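Local coordinates for bifunctional GH43-CE protein (Bacteroides eggerthii, PDB 6MLY) that probably trims xylose-based units from arabinoxylans with its family 43 glycoside hydrolase domain and carries a second, carbohydrate-esterase domain on the same chain, at residues T41-S46 / K125-G130; L266-G271 / I276-P281; Y443-C448 / S466-I471; V549-G554 / Q568-S573. All coordinates share one frame; numbering follows the deposited sequence.

Contact 1: T41-S46 / K125-G130; sequences TYYMSS and KNLEKG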
loop_
_atom_site.group_PDB
_atom_site.type_symbol
_atom_site.label_atom_id
_atom_site.label_comp_id
_atom_site.label_asym_id
_atom_site.label_seq_id
_atom_site.Cartn_x
_atom_site.Cartn_y
_atom_site.Cartn_z
ATOM N N THR A 41 -25.464 -19.753 -18.774
ATOM C CA THR A 41 -24.991 -18.518 -18.143
ATOM C C THR A 41 -24.960 -18.673 -16.619
ATOM O O THR A 41 -25.727 -19.442 -16.058
ATOM C CB THR A 41 -25.903 -17.341 -18.497
ATOM O OG1 THR A 41 -26.133 -17.364 -19.905
ATOM C CG2 THR A 41 -25.333 -16.005 -18.082
ATOM N N TYR A 42 -24.065 -17.925 -15.968
ATOM C CA TYR A 42 -24.043 -17.773 -14.516
ATOM C C TYR A 42 -24.221 -16.290 -14.181
ATOM O O TYR A 42 -23.769 -15.428 -14.922
ATOM C CB TYR A 42 -22.737 -18.306 -13.924
ATOM C CG TYR A 42 -22.506 -19.786 -14.101
ATOM C CD1 TYR A 42 -21.785 -20.269 -15.180
ATOM C CD2 TYR A 42 -22.993 -20.706 -13.183
ATOM C CE1 TYR A 42 -21.560 -21.627 -15.350
ATOM C CE2 TYR A 42 -22.778 -22.066 -13.338
ATOM C CZ TYR A 42 -22.063 -22.530 -14.429
ATOM O OH TYR A 42 -21.833 -23.864 -14.596
ATOM N N TYR A 43 -24.897 -16.004 -13.066
ATOM C CA TYR A 43 -25.104 -14.639 -12.615
ATOM C C TYR A 43 -24.839 -14.554 -11.114
ATOM O O TYR A 43 -24.966 -15.536 -10.397
ATOM C CB TYR A 43 -26.520 -14.161 -12.936
ATOM C CG TYR A 43 -26.744 -13.811 -14.383
ATOM C CD1 TYR A 43 -26.129 -12.706 -14.949
ATOM C CD2 TYR A 43 -27.583 -14.573 -15.181
ATOM C CE1 TYR A 43 -26.335 -12.369 -16.277
ATOM C CE2 TYR A 43 -27.801 -14.250 -16.510
ATOM C CZ TYR A 43 -27.172 -13.146 -17.061
ATOM O OH TYR A 43 -27.378 -12.824 -18.370
ATOM N N MET A 44 -24.487 -13.349 -10.664
ATOM C CA MET A 44 -24.029 -13.131 -9.307
ATOM C C MET A 44 -24.187 -11.649 -8.942
ATOM O O MET A 44 -23.603 -10.782 -9.591
ATOM C CB MET A 44 -22.560 -13.547 -9.170
ATOM C CG MET A 44 -21.895 -13.047 -7.903
ATOM S SD MET A 44 -20.139 -12.712 -8.145
ATOM C CE MET A 44 -20.037 -11.088 -7.400
ATOM N N SER A 45 -24.993 -11.391 -7.901
ATOM C CA SER A 45 -25.081 -10.090 -7.236
ATOM C C SER A 45 -23.994 -10.013 -6.158
ATOM O O SER A 45 -23.286 -10.987 -5.904
ATOM C CB SER A 45 -26.466 -9.859 -6.668
ATOM O OG SER A 45 -26.723 -10.734 -5.582
ATOM N N SER A 46 -23.865 -8.844 -5.526
ATOM C CA SER A 46 -22.673 -8.535 -4.733
ATOM C C SER A 46 -22.927 -7.327 -3.823
ATOM O O SER A 46 -23.906 -6.602 -3.994
ATOM C CB SER A 46 -21.511 -8.296 -5.654
ATOM O OG SER A 46 -20.288 -8.556 -4.997
ATOM N N LYS A 125 -36.786 -8.648 -16.674
ATOM C CA LYS A 125 -36.750 -9.795 -17.593
ATOM C C LYS A 125 -35.412 -9.833 -18.345
ATOM O O LYS A 125 -35.160 -10.754 -19.110
ATOM C CB LYS A 125 -37.931 -9.738 -18.572
ATOM C CG LYS A 125 -39.289 -10.052 -17.953
ATOM C CD LYS A 125 -40.480 -9.806 -18.871
ATOM C CE LYS A 125 -41.116 -11.073 -19.407
ATOM N NZ LYS A 125 -42.236 -10.766 -20.328
ATOM N N ASN A 126 -34.561 -8.828 -18.125
ATOM C CA ASN A 126 -33.220 -8.784 -18.717
ATOM C C ASN A 126 -32.243 -8.222 -17.678
ATOM O O ASN A 126 -32.181 -7.011 -17.465
ATOM C CB ASN A 126 -33.208 -7.969 -20.014
ATOM C CG ASN A 126 -31.935 -8.139 -20.816
ATOM O OD1 ASN A 126 -30.914 -8.583 -20.295
ATOM N ND2 ASN A 126 -31.985 -7.782 -22.090
ATOM N N LEU A 127 -31.468 -9.117 -17.055
ATOM C CA LEU A 127 -30.601 -8.781 -15.912
ATOM C C LEU A 127 -29.424 -7.882 -16.337
ATOM O O LEU A 127 -28.829 -7.208 -15.499
ATOM C CB LEU A 127 -30.108 -10.088 -15.282
ATOM C CG LEU A 127 -29.510 -9.975 -13.881
ATOM C CD1 LEU A 127 -30.455 -9.257 -12.935
ATOM C CD2 LEU A 127 -29.163 -11.349 -13.334
ATOM N N GLU A 128 -29.102 -7.852 -17.633
ATOM C CA GLU A 128 -27.954 -7.106 -18.135
ATOM C C GLU A 128 -28.350 -5.673 -18.529
ATOM O O GLU A 128 -27.526 -4.771 -18.419
ATOM C CB GLU A 128 -27.321 -7.860 -19.305
ATOM C CG GLU A 128 -26.918 -9.283 -18.947
ATOM C CD GLU A 128 -26.303 -10.103 -20.072
ATOM O OE1 GLU A 128 -26.131 -11.325 -19.884
ATOM O OE2 GLU A 128 -26.001 -9.523 -21.134
ATOM N N LYS A 129 -29.596 -5.464 -18.981
ATOM C CA LYS A 129 -30.016 -4.171 -19.575
ATOM C C LYS A 129 -31.137 -3.489 -18.773
ATOM O O LYS A 129 -31.251 -2.263 -18.803
ATOM C CB LYS A 129 -30.469 -4.371 -21.025
ATOM C CG LYS A 129 -29.455 -5.066 -21.927
ATOM C CD LYS A 129 -29.834 -5.059 -23.400
ATOM C CE LYS A 129 -29.464 -6.343 -24.120
ATOM N NZ LYS A 129 -30.412 -6.658 -25.217
ATOM N N GLY A 130 -31.977 -4.270 -18.086
ATOM C CA GLY A 130 -33.137 -3.732 -17.383
ATOM C C GLY A 130 -34.331 -3.560 -18.322
ATOM O O GLY A 130 -34.375 -4.181 -19.382
#
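Y43 reaches across from strand 41-45 to the 125-130 turn, where its phenol meets L127 over one face and E128 at its hydroxyl end. Its hydroxyl is the donor to the carboxylate of E128, with Y43 OH 2.5 Å from E128 OE1. That oxygen lies at the edge of the ring, in its plane, while the carboxylate itself is turned 60° from the ring. One face of the same ring takes a methyl group: L127 CD2 stands 3.9 Å from the centroid of the Y43 ring, a CH-pi contact shifted toward the rim at the CB end, where L127 CD2 is 3.6 Å from Y43 CG. Tyrosine suits the place because it offers an apolar face to the leucine and a polar tip to the glutamate. L127 has CG anti to its backbone N (chi1 -164°), which extends the branch over the ring, and E128 runs out extended to bring OE1 to the hydroxyl.

In the five-bladed beta-propeller of family 43 enzymes, this joins one four-stranded blade to the next, the turn linking strands 118-124 and 133-137. K59, on the strand beside Y43, forms a salt bridge to E128 OE1, so this oxygen serves both a hydroxyl and a cation. Y107 meets the Y43 ring edge-to-face.

Farther out, the turn is held by bonds to N126, through its backbone O and its side chain. G130 N bonds N126 O at 2.8 Å, and N126 OD1 receives a weak Asx-turn bond from E128 N at 3.3 Å. The positive phi of G130 (84°) suits a residue without a side chain, and N70 ND2 grips L127 O.

Contact 2: L266-G271 / I276-P281; sequences LFEDCG and IPYLVP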
loop_
_atom_site.group_PDB
_atom_site.type_symbol
_atom_site.label_atom_id
_atom_site.label_comp_id
_atom_site.label_asym_id
_atom_site.label_seq_id
_atom_site.Cartn_x
_atom_site.Cartn_y
_atom_site.Cartn_z
ATOM N N LEU A 266 -18.056 -19.180 -2.054
ATOM C CA LEU A 266 -17.718 -18.659 -0.719
ATOM C C LEU A 266 -16.661 -17.555 -0.860
ATOM O O LEU A 266 -16.157 -17.316 -1.958
ATOM C CB LEU A 266 -17.165 -19.797 0.145
ATOM C CG LEU A 266 -18.005 -21.069 0.232
ATOM C CD1 LEU A 266 -17.158 -22.237 0.722
ATOM C CD2 LEU A 266 -19.214 -20.864 1.135
ATOM N N PHE A 267 -16.294 -16.918 0.260
ATOM C CA PHE A 267 -15.231 -15.902 0.255
ATOM C C PHE A 267 -14.395 -15.957 1.542
ATOM O O PHE A 267 -14.892 -16.338 2.611
ATOM C CB PHE A 267 -15.815 -14.502 0.037
ATOM C CG PHE A 267 -16.607 -13.931 1.189
ATOM C CD1 PHE A 267 -15.971 -13.341 2.272
ATOM C CD2 PHE A 267 -17.992 -13.951 1.174
ATOM C CE1 PHE A 267 -16.702 -12.807 3.323
ATOM C CE2 PHE A 267 -18.721 -13.416 2.226
ATOM C CZ PHE A 267 -18.078 -12.846 3.298
ATOM N N GLU A 268 -13.124 -15.545 1.406
ATOM C CA GLU A 268 -12.139 -15.411 2.492
ATOM C C GLU A 268 -11.937 -13.922 2.790
ATOM O O GLU A 268 -12.200 -13.082 1.936
ATOM C CB GLU A 268 -10.808 -16.042 2.068
ATOM C CG GLU A 268 -9.869 -16.374 3.219
ATOM C CD GLU A 268 -8.418 -16.604 2.818
ATOM O OE1 GLU A 268 -8.050 -16.220 1.685
ATOM O OE2 GLU A 268 -7.652 -17.159 3.642
ATOM N N ASP A 269 -11.475 -13.609 4.006
ATOM C CA ASP A 269 -10.943 -12.280 4.336
ATOM C C ASP A 269 -9.429 -12.295 4.101
ATOM O O ASP A 269 -8.675 -12.711 4.981
ATOM C CB ASP A 269 -11.277 -11.883 5.778
ATOM C CG ASP A 269 -12.768 -11.824 6.063
ATOM O OD1 ASP A 269 -13.538 -11.688 5.097
ATOM O OD2 ASP A 269 -13.145 -11.924 7.249
ATOM N N CYS A 270 -8.999 -11.840 2.914
ATOM C CA CYS A 270 -7.585 -11.895 2.490
ATOM C C CYS A 270 -6.905 -10.543 2.741
ATOM O O CYS A 270 -6.072 -10.113 1.946
ATOM C CB CYS A 270 -7.469 -12.289 1.018
ATOM S SG CYS A 270 -5.991 -13.270 0.622
ATOM N N GLY A 271 -7.263 -9.881 3.849
ATOM C CA GLY A 271 -6.595 -8.651 4.294
ATOM C C GLY A 271 -7.033 -7.418 3.514
ATOM O O GLY A 271 -8.232 -7.166 3.354
ATOM N N ILE A 276 -12.536 -12.048 -0.914
ATOM C CA ILE A 276 -12.292 -12.514 -2.288
ATOM C C ILE A 276 -13.026 -13.835 -2.526
ATOM O O ILE A 276 -12.903 -14.766 -1.735
ATOM C CB ILE A 276 -10.772 -12.616 -2.575
ATOM C CG1 ILE A 276 -10.036 -13.537 -1.600
ATOM C CG2 ILE A 276 -10.119 -11.241 -2.596
ATOM C CD1 ILE A 276 -8.696 -14.001 -2.111
ATOM N N PRO A 277 -13.848 -13.939 -3.597
ATOM C CA PRO A 277 -14.522 -15.188 -3.965
ATOM C C PRO A 277 -13.666 -16.461 -4.072
ATOM O O PRO A 277 -12.539 -16.422 -4.591
ATOM C CB PRO A 277 -15.079 -14.855 -5.354
ATOM C CG PRO A 277 -15.413 -13.390 -5.259
ATOM C CD PRO A 277 -14.265 -12.818 -4.457
ATOM N N TYR A 278 -14.246 -17.570 -3.584
ATOM C CA TYR A 278 -13.682 -18.922 -3.605
ATOM C C TYR A 278 -14.743 -19.901 -4.129
ATOM O O TYR A 278 -15.911 -19.824 -3.741
ATOM C CB TYR A 278 -13.255 -19.361 -2.200
ATOM C CG TYR A 278 -11.858 -18.971 -1.781
ATOM C CD1 TYR A 278 -11.466 -17.643 -1.736
ATOM C CD2 TYR A 278 -10.932 -19.929 -1.392
ATOM C CE1 TYR A 278 -10.189 -17.280 -1.341
ATOM C CE2 TYR A 278 -9.650 -19.582 -0.995
ATOM C CZ TYR A 278 -9.275 -18.250 -0.970
ATOM O OH TYR A 278 -8.018 -17.891 -0.579
ATOM N N LEU A 279 -14.322 -20.822 -5.005
ATOM C CA LEU A 279 -15.151 -21.923 -5.477
ATOM C C LEU A 279 -14.545 -23.249 -4.999
ATOM O O LEU A 279 -13.363 -23.507 -5.222
ATOM C CB LEU A 279 -15.234 -21.866 -7.007
ATOM C CG LEU A 279 -16.153 -20.788 -7.581
ATOM C CD1 LEU A 279 -16.095 -20.772 -9.100
ATOM C CD2 LEU A 279 -17.586 -20.991 -7.113
ATOM N N VAL A 280 -15.380 -24.073 -4.349
ATOM C CA VAL A 280 -14.999 -25.386 -3.809
ATOM C C VAL A 280 -15.827 -26.457 -4.510
ATOM O O VAL A 280 -17.046 -26.318 -4.583
ATOM C CB VAL A 280 -15.214 -25.452 -2.284
ATOM C CG1 VAL A 280 -14.797 -26.801 -1.714
ATOM C CG2 VAL A 280 -14.501 -24.321 -1.555
ATOM N N PRO A 281 -15.224 -27.556 -5.028
ATOM C CA PRO A 281 -16.000 -28.676 -5.572
ATOM C C PRO A 281 -16.849 -29.352 -4.485
ATOM O O PRO A 281 -16.420 -29.435 -3.332
ATOM C CB PRO A 281 -14.953 -29.665 -6.118
ATOM C CG PRO A 281 -13.674 -28.849 -6.221
ATOM C CD PRO A 281 -13.776 -27.779 -5.151
#
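E268 and Y278 send their side chains out on the same face of the hairpin: E268 has its CG trans to N (chi1 -161°) and an extended chain, whereas Y278 has its ring trans to the carbonyl carbon (chi1 -87°) and leaning back toward the glutamate. The phenol of Y278 thus gives a weak hydrogen bond to the carboxylate, Y278 OH to E268 OE1 2.8 Å, with carboxylate and ring planes 70° apart. The glutamate's aliphatic root lies against the same ring, E268 CB to Y278 CE1 3.7 Å.

Beneath them the strands pair antiparallel. L266 and Y278 form a hydrogen-bonded pair, with L266 N to Y278 O 2.8 Å, and E268 and I276 form the next, with I276 N to E268 O 3.1 Å. Between these, F267 faces P277 in a non-hydrogen-bonded pair, a position where proline costs nothing across the strands because no N-H is called for. Apolar groups close both ends of the E268 and Y278 face: C270 CB meets I276 CD1 at 3.8 Å, and L266 CD1 meets V280 CG2 at 4.1 Å. The F267 ring turns out on the other face, beside D32 and R275, about 9 Å from the side chain of D143, a residue predicted to tune the catalytic acid. This is a twisted beta hairpin, the central strand and one edge strand of a three-stranded antiparallel sheet, as found in the blades of the family 43 propeller.

Contact 3: Y443-C448 / S466-I471; sequences YFKAEC and SNWKAI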
loop_
_atom_site.group_PDB
_atom_site.type_symbol
_atom_site.label_atom_id
_atom_site.label_comp_id
_atom_site.label_asym_id
_atom_site.label_seq_id
_atom_site.Cartn_x
_atom_site.Cartn_y
_atom_site.Cartn_z
ATOM N N TYR A 443 1.915 13.122 -13.950
ATOM C CA TYR A 443 1.534 11.717 -13.935
ATOM C C TYR A 443 1.645 11.192 -12.499
ATOM O O TYR A 443 2.387 11.748 -11.689
ATOM C CB TYR A 443 2.417 10.926 -14.906
ATOM C CG TYR A 443 2.294 11.326 -16.357
ATOM C CD1 TYR A 443 2.968 12.429 -16.859
ATOM C CD2 TYR A 443 1.510 10.596 -17.237
ATOM C CE1 TYR A 443 2.856 12.801 -18.190
ATOM C CE2 TYR A 443 1.393 10.949 -18.572
ATOM C CZ TYR A 443 2.069 12.056 -19.051
ATOM O OH TYR A 443 1.955 12.407 -20.363
ATOM N N PHE A 444 0.878 10.136 -12.195
ATOM C CA PHE A 444 0.919 9.454 -10.894
ATOM C C PHE A 444 0.714 7.947 -11.085
ATOM O O PHE A 444 0.088 7.512 -12.051
ATOM C CB PHE A 444 -0.139 10.001 -9.933
ATOM C CG PHE A 444 0.050 11.443 -9.539
ATOM C CD1 PHE A 444 1.077 11.819 -8.685
ATOM C CD2 PHE A 444 -0.795 12.428 -10.020
ATOM C CE1 PHE A 444 1.248 13.146 -8.321
ATOM C CE2 PHE A 444 -0.623 13.755 -9.656
ATOM C CZ PHE A 444 0.396 14.112 -8.806
ATOM N N LYS A 445 1.249 7.178 -10.131
ATOM C CA LYS A 445 1.199 5.721 -10.117
ATOM C C LYS A 445 1.057 5.269 -8.658
ATOM O O LYS A 445 1.586 5.903 -7.752
ATOM C CB LYS A 445 2.457 5.153 -10.788
ATOM C CG LYS A 445 2.535 3.633 -10.906
ATOM C CD LYS A 445 3.425 3.143 -12.048
ATOM C CE LYS A 445 4.906 3.336 -11.795
ATOM N NZ LYS A 445 5.738 2.771 -12.886
ATOM N N ALA A 446 0.306 4.188 -8.447
ATOM C CA ALA A 446 0.120 3.594 -7.130
ATOM C C ALA A 446 0.207 2.072 -7.266
ATOM O O ALA A 446 -0.591 1.484 -7.977
ATOM C CB ALA A 446 -1.206 4.026 -6.555
ATOM N N GLU A 447 1.198 1.469 -6.601
ATOM C CA GLU A 447 1.440 0.027 -6.637
ATOM C C GLU A 447 0.848 -0.617 -5.379
ATOM O O GLU A 447 0.707 0.039 -4.346
ATOM C CB GLU A 447 2.937 -0.280 -6.718
ATOM C CG GLU A 447 3.615 0.263 -7.966
ATOM C CD GLU A 447 4.997 -0.315 -8.226
ATOM O OE1 GLU A 447 5.878 -0.141 -7.355
ATOM O OE2 GLU A 447 5.179 -0.952 -9.291
ATOM N N CYS A 448 0.512 -1.908 -5.497
ATOM C CA CYS A 448 -0.059 -2.713 -4.416
ATOM C C CYS A 448 0.593 -4.100 -4.408
ATOM O O CYS A 448 0.575 -4.806 -5.423
ATOM C CB CYS A 448 -1.565 -2.902 -4.586
ATOM S SG CYS A 448 -2.542 -1.383 -4.388
ATOM N N SER A 466 7.317 7.984 -19.024
ATOM C CA SER A 466 7.946 6.732 -18.557
ATOM C C SER A 466 8.826 6.889 -17.302
ATOM O O SER A 466 8.991 5.917 -16.573
ATOM C CB SER A 466 8.733 6.100 -19.680
ATOM O OG SER A 466 9.065 4.752 -19.372
ATOM N N ASN A 467 9.418 8.066 -17.056
ATOM C CA ASN A 467 10.478 8.205 -16.015
ATOM C C ASN A 467 9.830 8.395 -14.633
ATOM O O ASN A 467 9.555 9.527 -14.223
ATOM C CB ASN A 467 11.476 9.324 -16.348
ATOM N N TRP A 468 9.644 7.283 -13.904
ATOM C CA TRP A 468 8.848 7.256 -12.667
ATOM C C TRP A 468 9.719 7.529 -11.439
ATOM O O TRP A 468 10.552 6.708 -11.070
ATOM C CB TRP A 468 8.082 5.930 -12.539
ATOM C CG TRP A 468 6.929 5.851 -13.489
ATOM C CD1 TRP A 468 6.877 5.176 -14.672
ATOM C CD2 TRP A 468 5.674 6.537 -13.362
ATOM N NE1 TRP A 468 5.665 5.372 -15.280
ATOM C CE2 TRP A 468 4.906 6.203 -14.498
ATOM C CE3 TRP A 468 5.117 7.379 -12.394
ATOM C CZ2 TRP A 468 3.616 6.690 -14.689
ATOM C CZ3 TRP A 468 3.838 7.857 -12.583
ATOM C CH2 TRP A 468 3.101 7.516 -13.716
ATOM N N LYS A 469 9.460 8.678 -10.801
ATOM C CA LYS A 469 10.154 9.153 -9.601
ATOM C C LYS A 469 9.337 8.779 -8.356
ATOM O O LYS A 469 8.235 9.295 -8.152
ATOM C CB LYS A 469 10.343 10.674 -9.664
ATOM C CG LYS A 469 11.337 11.173 -10.708
ATOM C CD LYS A 469 10.981 12.539 -11.281
ATOM C CE LYS A 469 12.179 13.312 -11.798
ATOM N NZ LYS A 469 12.854 14.076 -10.721
ATOM N N ALA A 470 9.895 7.887 -7.527
ATOM C CA ALA A 470 9.287 7.468 -6.255
ATOM C C ALA A 470 9.110 8.686 -5.338
ATOM O O ALA A 470 9.911 9.626 -5.399
ATOM C CB ALA A 470 10.148 6.409 -5.604
ATOM N N ILE A 471 8.071 8.656 -4.493
ATOM C CA ILE A 471 7.789 9.762 -3.574
ATOM C C ILE A 471 7.044 9.256 -2.330
ATOM O O ILE A 471 6.043 8.523 -2.426
ATOM C CB ILE A 471 7.009 10.892 -4.278
ATOM C CG1 ILE A 471 6.601 11.993 -3.291
ATOM C CG2 ILE A 471 5.808 10.340 -5.032
ATOM C CD1 ILE A 471 6.206 13.300 -3.943
#
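On the outer face of a sheet in the concanavalin A-like beta sandwich, K445 of strand 441-449 meets W468 of the 466-471 segment; strand 456-462 runs between them, so the two side chains bridge over it. The ammonium lies over one face of the indole, K445 NZ 3.4 Å from the centroid of the W468 five-membered ring and 19° off its normal, a cation-pi contact. K445 CE is 3.7 Å from the centroid of the W468 five-membered ring, a CH-pi contact. The lysine bends at chi3 (72°), which folds its end over the indole while its root, K445 CB, stays 3.5 Å from W468 CZ3. The benzo end of the indole presses against the strand: W468 CH2 is 3.7 Å from Y443 CB and 3.4 Å from the carbonyl oxygen F444 O. A broad, flat tryptophan suits this span, since it can touch backbone and cation together. Y460, on the strand between, makes a second cation-pi contact with K445. Replaced by alanine, W468 would probably no longer offer the K445 ammonium its indole face, and Y443 CB and F444 O would lose their cover. F444 points the other way, onto V408 and V410 of the facing sheet, as alternation along a strand of a jelly-roll-like sandwich requires.

Contact 4: V549-G554 / Q568-S573; sequences VVLIYG and QVFGKS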
loop_
_atom_site.group_PDB
_atom_site.type_symbol
_atom_site.label_atom_id
_atom_site.label_comp_id
_atom_site.label_asym_id
_atom_site.label_seq_id
_atom_site.Cartn_x
_atom_site.Cartn_y
_atom_site.Cartn_z
ATOM N N VAL A 549 24.398 0.424 -2.674
ATOM C CA VAL A 549 24.889 1.474 -1.781
ATOM C C VAL A 549 23.843 1.695 -0.680
ATOM O O VAL A 549 22.663 1.906 -0.969
ATOM C CB VAL A 549 25.226 2.781 -2.532
ATOM C CG1 VAL A 549 25.580 3.913 -1.572
ATOM C CG2 VAL A 549 26.342 2.583 -3.552
ATOM N N VAL A 550 24.317 1.655 0.575
ATOM C CA VAL A 550 23.516 1.751 1.800
ATOM C C VAL A 550 23.464 3.216 2.255
ATOM O O VAL A 550 24.416 3.961 2.050
ATOM C CB VAL A 550 24.118 0.854 2.898
ATOM C CG1 VAL A 550 23.435 1.040 4.245
ATOM C CG2 VAL A 550 24.109 -0.608 2.486
ATOM N N LEU A 551 22.352 3.606 2.888
ATOM C CA LEU A 551 22.177 4.944 3.453
ATOM C C LEU A 551 21.828 4.824 4.942
ATOM O O LEU A 551 20.827 4.186 5.297
ATOM C CB LEU A 551 21.050 5.681 2.719
ATOM C CG LEU A 551 21.035 5.581 1.194
ATOM C CD1 LEU A 551 19.825 6.314 0.631
ATOM C CD2 LEU A 551 22.315 6.140 0.592
ATOM N N ILE A 552 22.637 5.461 5.797
ATOM C CA ILE A 552 22.303 5.645 7.208
ATOM C C ILE A 552 22.006 7.131 7.443
ATOM O O ILE A 552 22.567 8.003 6.785
ATOM C CB ILE A 552 23.415 5.104 8.127
ATOM C CG1 ILE A 552 23.863 3.704 7.696
ATOM C CG2 ILE A 552 22.972 5.132 9.585
ATOM C CD1 ILE A 552 24.870 3.058 8.615
ATOM N N TYR A 553 21.102 7.394 8.390
ATOM C CA TYR A 553 20.550 8.719 8.652
ATOM C C TYR A 553 21.225 9.328 9.882
ATOM O O TYR A 553 21.596 8.618 10.828
ATOM C CB TYR A 553 19.040 8.639 8.892
ATOM C CG TYR A 553 18.646 7.589 9.900
ATOM C CD1 TYR A 553 18.653 7.856 11.261
ATOM C CD2 TYR A 553 18.317 6.308 9.493
ATOM C CE1 TYR A 553 18.324 6.884 12.191
ATOM C CE2 TYR A 553 17.990 5.325 10.410
ATOM C CZ TYR A 553 17.992 5.611 11.763
ATOM O OH TYR A 553 17.667 4.640 12.663
ATOM N N GLY A 554 21.356 10.658 9.846
ATOM C CA GLY A 554 21.751 11.461 10.987
ATOM C C GLY A 554 20.617 11.598 11.986
ATOM O O GLY A 554 19.520 12.015 11.630
ATOM N N GLN A 568 15.524 10.691 0.602
ATOM C CA GLN A 568 15.170 11.948 -0.052
ATOM C C GLN A 568 16.431 12.769 -0.348
ATOM O O GLN A 568 16.426 13.570 -1.278
ATOM C CB GLN A 568 14.173 12.732 0.804
ATOM C CG GLN A 568 12.767 12.148 0.761
ATOM C CD GLN A 568 11.866 12.722 1.825
ATOM O OE1 GLN A 568 11.757 13.935 1.988
ATOM N NE2 GLN A 568 11.201 11.846 2.560
ATOM N N VAL A 569 17.492 12.549 0.439
ATOM C CA VAL A 569 18.763 13.282 0.334
ATOM C C VAL A 569 19.643 12.678 -0.772
ATOM O O VAL A 569 20.161 13.417 -1.612
ATOM C CB VAL A 569 19.514 13.295 1.681
ATOM C CG1 VAL A 569 20.844 14.024 1.574
ATOM C CG2 VAL A 569 18.668 13.888 2.798
ATOM N N PHE A 570 19.832 11.351 -0.738
ATOM C CA PHE A 570 20.758 10.637 -1.637
ATOM C C PHE A 570 19.997 9.924 -2.765
ATOM O O PHE A 570 20.335 10.090 -3.940
ATOM C CB PHE A 570 21.586 9.606 -0.864
ATOM C CG PHE A 570 22.326 10.142 0.335
ATOM C CD1 PHE A 570 23.349 11.067 0.182
ATOM C CD2 PHE A 570 22.011 9.712 1.616
ATOM C CE1 PHE A 570 24.036 11.554 1.283
ATOM C CE2 PHE A 570 22.698 10.202 2.717
ATOM C CZ PHE A 570 23.708 11.125 2.549
ATOM N N GLY A 571 18.987 9.130 -2.373
ATOM C CA GLY A 571 18.259 8.155 -3.207
ATOM C C GLY A 571 18.313 8.428 -4.703
ATOM O O GLY A 571 18.944 7.678 -5.447
ATOM N N LYS A 572 17.625 9.488 -5.142
ATOM C CA LYS A 572 17.397 9.766 -6.569
ATOM C C LYS A 572 18.724 9.772 -7.346
ATOM O O LYS A 572 18.818 9.180 -8.425
ATOM C CB LYS A 572 16.663 11.099 -6.741
ATOM N N SER A 573 19.744 10.438 -6.793
ATOM C CA SER A 573 21.012 10.689 -7.499
ATOM C C SER A 573 21.799 9.385 -7.697
ATOM O O SER A 573 22.392 9.172 -8.756
ATOM C CB SER A 573 21.832 11.730 -6.785
ATOM O OG SER A 573 21.871 11.469 -5.391
#
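Strand 549-552 and helix 568-573 come nearest at L551 and F570, whose CA atoms are 7.8 Å apart, with the helix widened into a pi-type turn at 568-571. Across that gap the leucine and phenylalanine slide past each other in opposite directions. L551 CD2 sits 3.7 Å from F570 CD2 and 3.8 Å from F570 CB, so the methyl leans on the ring's base. The other branch, L551 CD1, lies 4.0 Å from F570 CB and reaches the helix backbone at G571 N, 4.2 Å away. L551 keeps CG trans to its carbonyl carbon (chi1 -44°), which sends both methyls toward the helix; a branched, purely apolar side chain suits a buried strand-to-helix seam. V569 CG1, on the helix itself, stands 4.0 Å above the F570 ring and over its centre. With alanine in place of L551, a gap would probably open beside F570 CB and CD2, and G571 N would lose its apolar neighbour. The carbonyl F570 O takes two donors from one residue, S573 N at 2.9 Å and S573 OG, the hydroxyl arriving in the carbonyl plane on a lone pair.

The pair belongs to a beta-alpha-beta crossover of the alpha/beta-hydrolase domain: strand 546-552, helix 563-577 and strand 579-584. L551 also packs on V581 and T625 of the flanking strands, while F570 meets the rings of W675, on strand 671-675, and F773, and packs on M781 of helix 775-789.

In the fold
From the N terminus the contacts follow one another in series, none nested in or crossing another. Contact 1 closes a loop of 78 residues, bringing the first blade of the propeller onto the turn of the next. Contact 2 closes only four residues, a hairpin later in the same domain; its centre lies about 21 Å from that of contact 1. The chain then enters the beta sandwich, where contact 3 spans 17 residues and an intervening strand. Contact 4 closes 13 residues within the alpha/beta-hydrolase (esterase) domain, tying strand to helix. Its nearest atoms come within about 6 Å of contact 3, whereas contacts 1 and 4 lie about 54 Å apart, centre to centre.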